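Local coordinates for F5/8 type C domain protein (PDB 4ZRX) that is a putative alpha-L-fucosidase, which probably removes terminal L-fucose from sugar chains with a TIM-barrel catalytic domain and carries an F5/8 type C domain, at residues Y351-Q354 and T355-N359. Numbering follows the deposited sequence.
With EDO (1,2-ethanediol), chain G.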
ATOM      1  N   TYR A 351      -8.067 -13.160  -7.760  1.00 19.12           N
ATOM      2  CA  TYR A 351      -7.078 -13.839  -6.916  1.00 18.84           C
ATOM      3  C   TYR A 351      -7.528 -13.947  -5.448  1.00 19.09           C
ATOM      4  O   TYR A 351      -7.426 -15.013  -4.844  1.00 18.90           O
ATOM      5  CB  TYR A 351      -5.740 -13.153  -7.024  1.00 19.04           C
ATOM      6  CG  TYR A 351      -4.691 -13.846  -6.226  1.00 19.05           C
ATOM      7  CD1 TYR A 351      -4.160 -15.024  -6.664  1.00 19.77           C
ATOM      8  CD2 TYR A 351      -4.280 -13.355  -4.988  1.00 18.65           C
ATOM      9  CE1 TYR A 351      -3.223 -15.712  -5.890  1.00 20.77           C
ATOM     10  CE2 TYR A 351      -3.348 -14.016  -4.230  1.00 18.95           C
ATOM     11  CZ  TYR A 351      -2.831 -15.202  -4.673  1.00 19.26           C
ATOM     12  OH  TYR A 351      -1.875 -15.920  -3.911  1.00 20.86           O
ATOM     13  N   ARG A 352      -8.003 -12.860  -4.897  1.00 17.71           N
ATOM     14  CA  ARG A 352      -8.535 -12.885  -3.517  1.00 17.67           C
ATOM     15  C   ARG A 352      -9.727 -13.832  -3.423  1.00 18.66           C
ATOM     16  O   ARG A 352      -9.827 -14.573  -2.457  1.00 18.81           O
ATOM     17  CB  ARG A 352      -8.911 -11.528  -3.070  1.00 17.59           C
ATOM     18  CG  ARG A 352      -7.714 -10.557  -3.013  1.00 18.03           C
ATOM     19  CD  ARG A 352      -7.996  -9.373  -2.147  1.00 18.31           C
ATOM     20  NE  ARG A 352      -9.312  -8.803  -2.461  1.00 19.05           N
ATOM     21  CZ  ARG A 352      -9.608  -8.038  -3.482  1.00 19.79           C
ATOM     22  NH1 ARG A 352      -8.655  -7.520  -4.235  1.00 20.51           N
ATOM     23  NH2 ARG A 352     -10.879  -7.706  -3.673  1.00 20.53           N
ATOM     24  N   GLN A 353     -10.636 -13.768  -4.385  1.00 19.91           N
ATOM     25  CA  GLN A 353     -11.807 -14.635  -4.327  1.00 22.20           C
ATOM     26  C   GLN A 353     -11.389 -16.114  -4.311  1.00 22.60           C
ATOM     27  O   GLN A 353     -11.913 -16.900  -3.531  1.00 22.12           O
ATOM     28  CB  GLN A 353     -12.810 -14.369  -5.475  1.00 25.93           C
ATOM     29  CG  GLN A 353     -14.193 -15.182  -5.325  1.00 30.40           C
ATOM     30  CD  GLN A 353     -14.203 -16.689  -5.737  1.00 37.17           C
ATOM     31  OE1 GLN A 353     -15.005 -17.502  -5.202  1.00 45.37           O
ATOM     32  NE2 GLN A 353     -13.346 -17.077  -6.668  1.00 40.52           N
ATOM     33  N   GLN A 354     -10.481 -16.493  -5.205  1.00 22.28           N
ATOM     34  CA  GLN A 354     -10.003 -17.868  -5.316  1.00 23.63           C
ATOM     35  C   GLN A 354      -9.290 -18.285  -4.031  1.00 22.22           C
ATOM     36  O   GLN A 354      -9.470 -19.401  -3.534  1.00 21.45           O
ATOM     37  CB  GLN A 354      -9.038 -18.000  -6.514  1.00 24.44           C
ATOM     38  CG  GLN A 354      -9.716 -17.848  -7.871  1.00 27.45           C
ATOM     39  CD  GLN A 354      -8.805 -17.333  -9.031  1.00 29.65           C
ATOM     40  OE1 GLN A 354      -7.570 -17.217  -8.911  1.00 30.46           O
ATOM     41  NE2 GLN A 354      -9.441 -16.974 -10.143  1.00 31.81           N
ATOM     42  N   THR A 355      -8.479 -17.375  -3.501  1.00 20.58           N
ATOM     43  CA  THR A 355      -7.693 -17.646  -2.344  1.00 19.98           C
ATOM     44  C   THR A 355      -8.583 -17.899  -1.099  1.00 20.47           C
ATOM     45  O   THR A 355      -8.356 -18.868  -0.347  1.00 19.62           O
ATOM     46  CB  THR A 355      -6.743 -16.456  -2.034  1.00 19.80           C
ATOM     47  OG1 THR A 355      -5.770 -16.360  -3.052  1.00 19.04           O
ATOM     48  CG2 THR A 355      -6.012 -16.656  -0.714  1.00 19.73           C
ATOM     49  N   PHE A 356      -9.625 -17.086  -0.948  1.00 18.91           N
ATOM     50  CA  PHE A 356     -10.473 -17.182   0.241  1.00 19.48           C
ATOM     51  C   PHE A 356     -11.756 -17.992   0.036  1.00 21.14           C
ATOM     52  O   PHE A 356     -12.601 -18.031   0.955  1.00 22.41           O
ATOM     53  CB  PHE A 356     -10.745 -15.789   0.834  1.00 18.39           C
ATOM     54  CG  PHE A 356      -9.485 -15.074   1.257  1.00 17.87           C
ATOM     55  CD1 PHE A 356      -8.774 -15.514   2.311  1.00 17.54           C
ATOM     56  CD2 PHE A 356      -8.989 -14.000   0.577  1.00 18.21           C
ATOM     57  CE1 PHE A 356      -7.573 -14.921   2.684  1.00 17.56           C
ATOM     58  CE2 PHE A 356      -7.813 -13.398   0.918  1.00 17.94           C
ATOM     59  CZ  PHE A 356      -7.090 -13.865   2.001  1.00 17.67           C
ATOM     60  N   ALA A 357     -11.892 -18.647  -1.109  1.00 22.46           N
ATOM     61  CA  ALA A 357     -13.138 -19.417  -1.385  1.00 23.77           C
ATOM     62  C   ALA A 357     -13.380 -20.553  -0.421  1.00 25.55           C
ATOM     63  O   ALA A 357     -14.553 -20.765  -0.026  1.00 27.03           O
ATOM     64  CB  ALA A 357     -13.149 -19.909  -2.826  1.00 24.94           C
ATOM     65  N   ASP A 358     -12.319 -21.268  -0.042  1.00 24.26           N
ATOM     66  CA  ASP A 358     -12.427 -22.499   0.684  1.00 24.74           C
ATOM     67  C   ASP A 358     -11.619 -22.528   1.995  1.00 23.02           C
ATOM     68  O   ASP A 358     -10.462 -22.929   2.032  1.00 23.56           O
ATOM     69  CB  ASP A 358     -11.968 -23.618  -0.241  1.00 27.30           C
ATOM     70  CG  ASP A 358     -12.178 -25.001   0.366  1.00 30.26           C
ATOM     71  OD1 ASP A 358     -12.852 -25.172   1.413  1.00 31.57           O
ATOM     72  OD2 ASP A 358     -11.651 -25.929  -0.204  1.00 32.96           O
ATOM     73  N   ASN A 359     -12.243 -22.070   3.068  1.00 20.94           N
ATOM     74  CA  ASN A 359     -11.650 -22.127   4.372  1.00 19.39           C
ATOM     75  C   ASN A 359     -11.565 -23.577   4.822  1.00 20.65           C
ATOM     76  O   ASN A 359     -12.552 -24.262   4.857  1.00 21.24           O
ATOM     77  CB  ASN A 359     -12.519 -21.325   5.318  1.00 19.09           C
ATOM     78  CG  ASN A 359     -11.986 -21.259   6.696  1.00 18.18           C
ATOM     79  OD1 ASN A 359     -10.904 -21.788   7.040  1.00 17.59           O
ATOM     80  ND2 ASN A 359     -12.770 -20.604   7.518  1.00 18.87           N
TER
HETATM   81  C1  EDO G 706     -11.860 -11.611  -0.226  1.00 45.26           C
HETATM   82  O1  EDO G 706     -12.018 -11.749  -1.642  1.00 47.11           O
HETATM   83  C2  EDO G 706     -10.787 -10.552   0.025  1.00 43.01           C
HETATM   84  O2  EDO G 706     -11.170  -9.254  -0.442  1.00 41.29           O
HETATM   85  O   HOH W   1      -9.444 -21.156  -1.333  1.00 33.68           O
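Two donors converge on the carbonyl oxygen of Y351, the amide and the hydroxyl of T355, with T355 N 2.9 Å from Y351 O and T355 OG1 2.8 Å from the same Y351 O. They arrive from opposite faces of the carbonyl plane, the hydroxyl well above it, 38° out. A buried threonine near the end of a helix can thus satisfy its hydroxyl one turn back: a chi1 of -68° sets OG1 beside the backbone N and anti to the carbonyl carbon, turning it back along the helix to Y351 O. The same OG1 sits over one face of the Y351 ring, toward its rim, 3.6 Å from Y351 CZ, while Y351 OH is hydrogen-bonded to E461 O. T355 CG2 lies over the centre of the F356 ring. One residue along, F356 N donates to R352 O at 2.9 Å, and F356 CD2 comes within 3.2 Å of that carbonyl oxygen. A 1,2-ethanediol, probably from the crystallisation liquor, lies against both R352 and F356; R352 NE meets its O2 almost straight (168°). Beyond F356, a water donates to Q354 O and T355 O and accepts from D358 N. This part of helix 339-356 packs Y351, R352 and F356 against helix 308-316, while T355 and F356 touch L388 of strand 388-393 and F356 meets Y458 of strand 450-458 edge-to-face, joining the barrel domain's helices to the following beta-sheet domain.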